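Local coordinates for protein ureidoglycolate hydrolase (Arabidopsis thaliana, PDB 4PXE) that hydrolyses (S)-ureidoglycolate to glyoxylate, ammonia and carbon dioxide in plant purine breakdown, working as a manganese-dependent homodimer, at residues Ser145-Gly148 and Ser149-Ala153; Val194-Lys198 and Gly199-Ala203. All blocks are in the same frame, centred on the assembly; numbering follows the deposited sequence.

Contact 1: Ser145-Gly148 and Ser149-Ala153; sequences SCLG and SRLLA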
loop_
_atom_site.group_PDB
_atom_site.type_symbol
_atom_site.label_atom_id
_atom_site.label_comp_id
_atom_site.label_asym_id
_atom_site.label_seq_id
_atom_site.Cartn_x
_atom_site.Cartn_y
_atom_site.Cartn_z
ATOM N N SER A 145 9.353 -7.839 -16.360
ATOM C CA SER A 145 9.614 -9.275 -16.237
ATOM C C SER A 145 10.798 -9.634 -17.124
ATOM O O SER A 145 11.123 -8.901 -18.063
ATOM C CB SER A 145 8.387 -10.073 -16.673
ATOM O OG SER A 145 8.115 -9.850 -18.051
ATOM N N CYS A 146 11.442 -10.754 -16.824
ATOM C CA CYS A 146 12.517 -11.271 -17.670
ATOM C C CYS A 146 13.540 -10.209 -18.032
ATOM O O CYS A 146 13.960 -10.118 -19.191
ATOM C CB CYS A 146 11.938 -11.886 -18.947
ATOM S SG CYS A 146 10.853 -13.313 -18.641
ATOM N N LEU A 147 13.939 -9.413 -17.048
ATOM C CA LEU A 147 14.822 -8.280 -17.333
ATOM C C LEU A 147 16.124 -8.759 -17.983
ATOM O O LEU A 147 16.566 -8.207 -18.994
ATOM C CB LEU A 147 15.090 -7.481 -16.057
ATOM C CG LEU A 147 15.813 -6.140 -16.224
ATOM C CD1 LEU A 147 15.349 -5.150 -15.157
ATOM C CD2 LEU A 147 17.325 -6.326 -16.165
ATOM N N GLY A 148 16.715 -9.802 -17.415
ATOM C CA GLY A 148 17.955 -10.346 -17.933
ATOM C C GLY A 148 17.829 -10.931 -19.325
ATOM O O GLY A 148 18.641 -10.625 -20.201
ATOM N N SER A 149 16.829 -11.781 -19.538
ATOM C CA SER A 149 16.701 -12.475 -20.813
ATOM C C SER A 149 16.177 -11.574 -21.936
ATOM O O SER A 149 16.502 -11.798 -23.106
ATOM C CB SER A 149 15.875 -13.763 -20.677
ATOM O OG SER A 149 14.589 -13.490 -20.138
ATOM N N ARG A 150 15.378 -10.562 -21.595
ATOM C CA ARG A 150 14.956 -9.591 -22.607
ATOM C C ARG A 150 16.173 -8.848 -23.148
ATOM O O ARG A 150 16.235 -8.528 -24.341
ATOM C CB ARG A 150 13.959 -8.583 -22.041
ATOM C CG ARG A 150 12.552 -9.111 -21.800
ATOM C CD ARG A 150 11.712 -7.981 -21.181
ATOM N NE ARG A 150 10.395 -8.400 -20.706
ATOM C CZ ARG A 150 9.308 -8.455 -21.465
ATOM N NH1 ARG A 150 9.373 -8.133 -22.759
ATOM N NH2 ARG A 150 8.152 -8.834 -20.934
ATOM N N LEU A 151 17.136 -8.575 -22.270
ATOM C CA LEU A 151 18.393 -7.955 -22.692
ATOM C C LEU A 151 19.276 -8.909 -23.481
ATOM O O LEU A 151 19.842 -8.529 -24.504
ATOM C CB LEU A 151 19.163 -7.384 -21.501
ATOM C CG LEU A 151 18.591 -6.103 -20.890
ATOM C CD1 LEU A 151 19.353 -5.733 -19.633
ATOM C CD2 LEU A 151 18.618 -4.947 -21.891
ATOM N N LEU A 152 19.405 -10.151 -23.025
ATOM C CA LEU A 152 20.183 -11.124 -23.789
ATOM C C LEU A 152 19.615 -11.264 -25.199
ATOM O O LEU A 152 20.368 -11.430 -26.163
ATOM C CB LEU A 152 20.215 -12.485 -23.082
ATOM C CG LEU A 152 20.935 -12.487 -21.732
ATOM C CD1 LEU A 152 20.670 -13.786 -20.985
ATOM C CD2 LEU A 152 22.425 -12.296 -21.920
ATOM N N ALA A 153 18.296 -11.169 -25.322
ATOM C CA ALA A 153 17.629 -11.276 -26.613
ATOM C C ALA A 153 17.636 -9.981 -27.439
ATOM O O ALA A 153 17.004 -9.915 -28.493
ATOM C CB ALA A 153 16.204 -11.798 -26.435
#

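Contact 2: Val194-Lys198 and Gly199-Ala203; sequences VFLKK and GSYFA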
loop_
_atom_site.group_PDB
_atom_site.type_symbol
_atom_site.label_atom_id
_atom_site.label_comp_id
_atom_site.label_asym_id
_atom_site.label_seq_id
_atom_site.Cartn_x
_atom_site.Cartn_y
_atom_site.Cartn_z
ATOM N N VAL A 194 25.336 -6.592 -23.262
ATOM C CA VAL A 194 24.616 -7.747 -22.731
ATOM C C VAL A 194 24.042 -8.616 -23.852
ATOM O O VAL A 194 23.891 -9.832 -23.695
ATOM C CB VAL A 194 23.491 -7.282 -21.770
ATOM C CG1 VAL A 194 22.635 -8.461 -21.298
ATOM C CG2 VAL A 194 24.092 -6.564 -20.580
ATOM N N PHE A 195 23.741 -7.989 -24.988
ATOM C CA PHE A 195 23.074 -8.657 -26.103
ATOM C C PHE A 195 23.853 -9.877 -26.580
ATOM O O PHE A 195 25.069 -9.807 -26.780
ATOM C CB PHE A 195 22.924 -7.711 -27.305
ATOM C CG PHE A 195 22.061 -6.503 -27.053
ATOM C CD1 PHE A 195 21.412 -6.310 -25.845
ATOM C CD2 PHE A 195 21.892 -5.555 -28.053
ATOM C CE1 PHE A 195 20.625 -5.196 -25.635
ATOM C CE2 PHE A 195 21.104 -4.439 -27.850
ATOM C CZ PHE A 195 20.468 -4.262 -26.637
ATOM N N LEU A 196 23.146 -10.985 -26.785
ATOM C CA LEU A 196 23.752 -12.161 -27.396
ATOM C C LEU A 196 23.457 -12.164 -28.884
ATOM O O LEU A 196 22.348 -11.843 -29.313
ATOM C CB LEU A 196 23.211 -13.453 -26.778
ATOM C CG LEU A 196 23.397 -13.610 -25.275
ATOM C CD1 LEU A 196 22.920 -14.985 -24.843
ATOM C CD2 LEU A 196 24.849 -13.376 -24.885
ATOM N N LYS A 197 24.456 -12.535 -29.671
ATOM C CA LYS A 197 24.254 -12.728 -31.095
ATOM C C LYS A 197 23.288 -13.891 -31.305
ATOM O O LYS A 197 23.321 -14.877 -30.569
ATOM C CB LYS A 197 25.594 -13.018 -31.772
ATOM C CG LYS A 197 25.811 -12.269 -33.076
ATOM C CD LYS A 197 25.344 -13.086 -34.268
ATOM C CE LYS A 197 26.222 -14.313 -34.464
ATOM N NZ LYS A 197 27.647 -13.948 -34.715
ATOM N N LYS A 198 22.417 -13.767 -32.297
ATOM C CA LYS A 198 21.501 -14.845 -32.632
ATOM C C LYS A 198 22.296 -16.093 -33.023
ATOM O O LYS A 198 23.261 -16.007 -33.781
ATOM C CB LYS A 198 20.586 -14.408 -33.773
ATOM C CG LYS A 198 19.536 -15.425 -34.152
ATOM C CD LYS A 198 18.426 -14.771 -34.953
ATOM C CE LYS A 198 17.328 -15.769 -35.264
ATOM N NZ LYS A 198 16.809 -16.396 -34.015
ATOM N N GLY A 199 21.903 -17.243 -32.483
ATOM C CA GLY A 199 22.593 -18.492 -32.757
ATOM C C GLY A 199 23.867 -18.705 -31.955
ATOM O O GLY A 199 24.626 -19.632 -32.235
ATOM N N SER A 200 24.112 -17.867 -30.952
ATOM C CA SER A 200 25.321 -18.022 -30.142
ATOM C C SER A 200 25.216 -19.228 -29.206
ATOM O O SER A 200 26.219 -19.696 -28.666
ATOM C CB SER A 200 25.637 -16.752 -29.359
ATOM O OG SER A 200 24.555 -16.402 -28.525
ATOM N N TYR A 201 23.996 -19.725 -29.021
ATOM C CA TYR A 201 23.792 -21.004 -28.348
ATOM C C TYR A 201 23.158 -21.996 -29.317
ATOM O O TYR A 201 22.284 -21.628 -30.101
ATOM C CB TYR A 201 22.871 -20.839 -27.137
ATOM C CG TYR A 201 23.510 -20.186 -25.940
ATOM C CD1 TYR A 201 24.709 -20.654 -25.426
ATOM C CD2 TYR A 201 22.905 -19.101 -25.312
ATOM C CE1 TYR A 201 25.303 -20.064 -24.320
ATOM C CE2 TYR A 201 23.489 -18.495 -24.200
ATOM C CZ TYR A 201 24.686 -18.981 -23.709
ATOM O OH TYR A 201 25.263 -18.386 -22.603
ATOM N N PHE A 202 23.593 -23.254 -29.253
ATOM C CA PHE A 202 23.006 -24.335 -30.042
ATOM C C PHE A 202 21.550 -24.591 -29.649
ATOM O O PHE A 202 20.692 -24.798 -30.503
ATOM C CB PHE A 202 23.849 -25.609 -29.864
ATOM C CG PHE A 202 23.417 -26.770 -30.722
ATOM C CD1 PHE A 202 23.545 -26.719 -32.105
ATOM C CD2 PHE A 202 22.938 -27.934 -30.144
ATOM C CE1 PHE A 202 23.170 -27.798 -32.890
ATOM C CE2 PHE A 202 22.563 -29.020 -30.927
ATOM C CZ PHE A 202 22.684 -28.948 -32.305
ATOM N N ALA A 203 21.279 -24.565 -28.341
ATOM C CA ALA A 203 19.924 -24.697 -27.821
ATOM C C ALA A 203 19.926 -24.136 -26.415
ATOM O O ALA A 203 20.988 -23.998 -25.804
ATOM C CB ALA A 203 19.490 -26.154 -27.798
#

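Contact 1: Ser145-Gly148 and Ser149-Ala153
R150 reaches back along the chain and takes hold of S145 side-on, with two nitrogens on two different oxygens. NE gives its hydrogen to the backbone S145 O at 2.8 Å, and NH2 of R150 reaches S145 OG at 3.1 Å in a nearly straight bond (171°). Both oxygens lie close to the guanidinium plane, so the pair fixes how the flat group is rotated; seen from the carbonyl, however, NE sits well above the carbonyl plane. The side chain gets there because CG lies beside the backbone N (chi1 -74°) and the chain then runs extended to NE, passing alongside C146, whose CB is 4.0 Å from CG of R150. NH2 also makes a salt bridge to D345, which meets the charge that the neutral S145 oxygens do not.

All this happens at the start of the helix 147-152. C146 stands at its N-cap position, and the first turn closes with R150 N donating to C146 O at 2.8 Å; one residue further on, the bond from L151 N to L147 O is weak, and L152 N to G148 O is sound again. C146 turns its CB toward S149, 3.3 Å from OG, and that hydroxyl is hydrogen-bonded to D379. S145 also packs on the substrate-binding Y377, and the thiol-bearing side chain of C146 comes within about 6 Å of the bound glyoxylate at nearest atoms, putting this helix start close to the pocket.

On another side of the helix L147 and L151 lie side by side and point the same way, CD2 of L147 meeting CD1 of L151 at 4.1 Å. Both leucines pack on L162 of the helix 156-164, and L158 of that helix touches L151 and R150.

Contact 2: Val194-Lys198 and Gly199-Ala203
A type II beta turn from K197 to S200 leads the chain out of a surface loop into the strand 201-209. Its closing carbonyl, K197 O, is gripped twice by one residue: S200 N donates to it at 3.1 Å from above the carbonyl plane, while S200 OG donates at 2.8 Å from within that plane. The hydroxyl can fold back this way because chi1 of 58° places OG between its own N and carbonyl carbon. G199 takes the positive phi (80°) of the turn's third position, where a side chain would run into K198 O.

Next to the turn, CD1 of L196 meets the ring of Y201 at CE2, 3.6 Å away, the two side chains crossing at a slant, and CB of L196 touches S200 OG. The phenol oxygen of Y201 goes on to E130, and K198 NZ bonds to the backbone of R385. With an alanine at S200, K197 O would lose its shorter, in-plane donor and is likely to depend more on the bent backbone bond from S200 N, leaving the turn less firmly closed. Two donors on one carbonyl thus hold the turn's exit in place, while the apolar contact between L196 and the buried Y201 ties the loop to the first residue of the strand.

Contact 1 comes first along the chain and contact 2 follows, their centres 13 Å apart, yet they meet directly. The end of the helix 147-152 meets the start of 194-203: L152 O lies 2.9 Å from L196 N, a probable hydrogen bond, and CB of L151 packs on CG1 of V194 at 3.6 Å. L196 thus meets the helix through both backbone and side chain, the latter touching L152, while its CD1 also meets Y201. Their relation to the active site differs. In contact 1 the side chain of C146 is about 8 Å from a manganese ion at nearest atoms, whereas contact 2 is remote from the metal and substrate sites, although its strand 201-209 runs on to the manganese ligand H208.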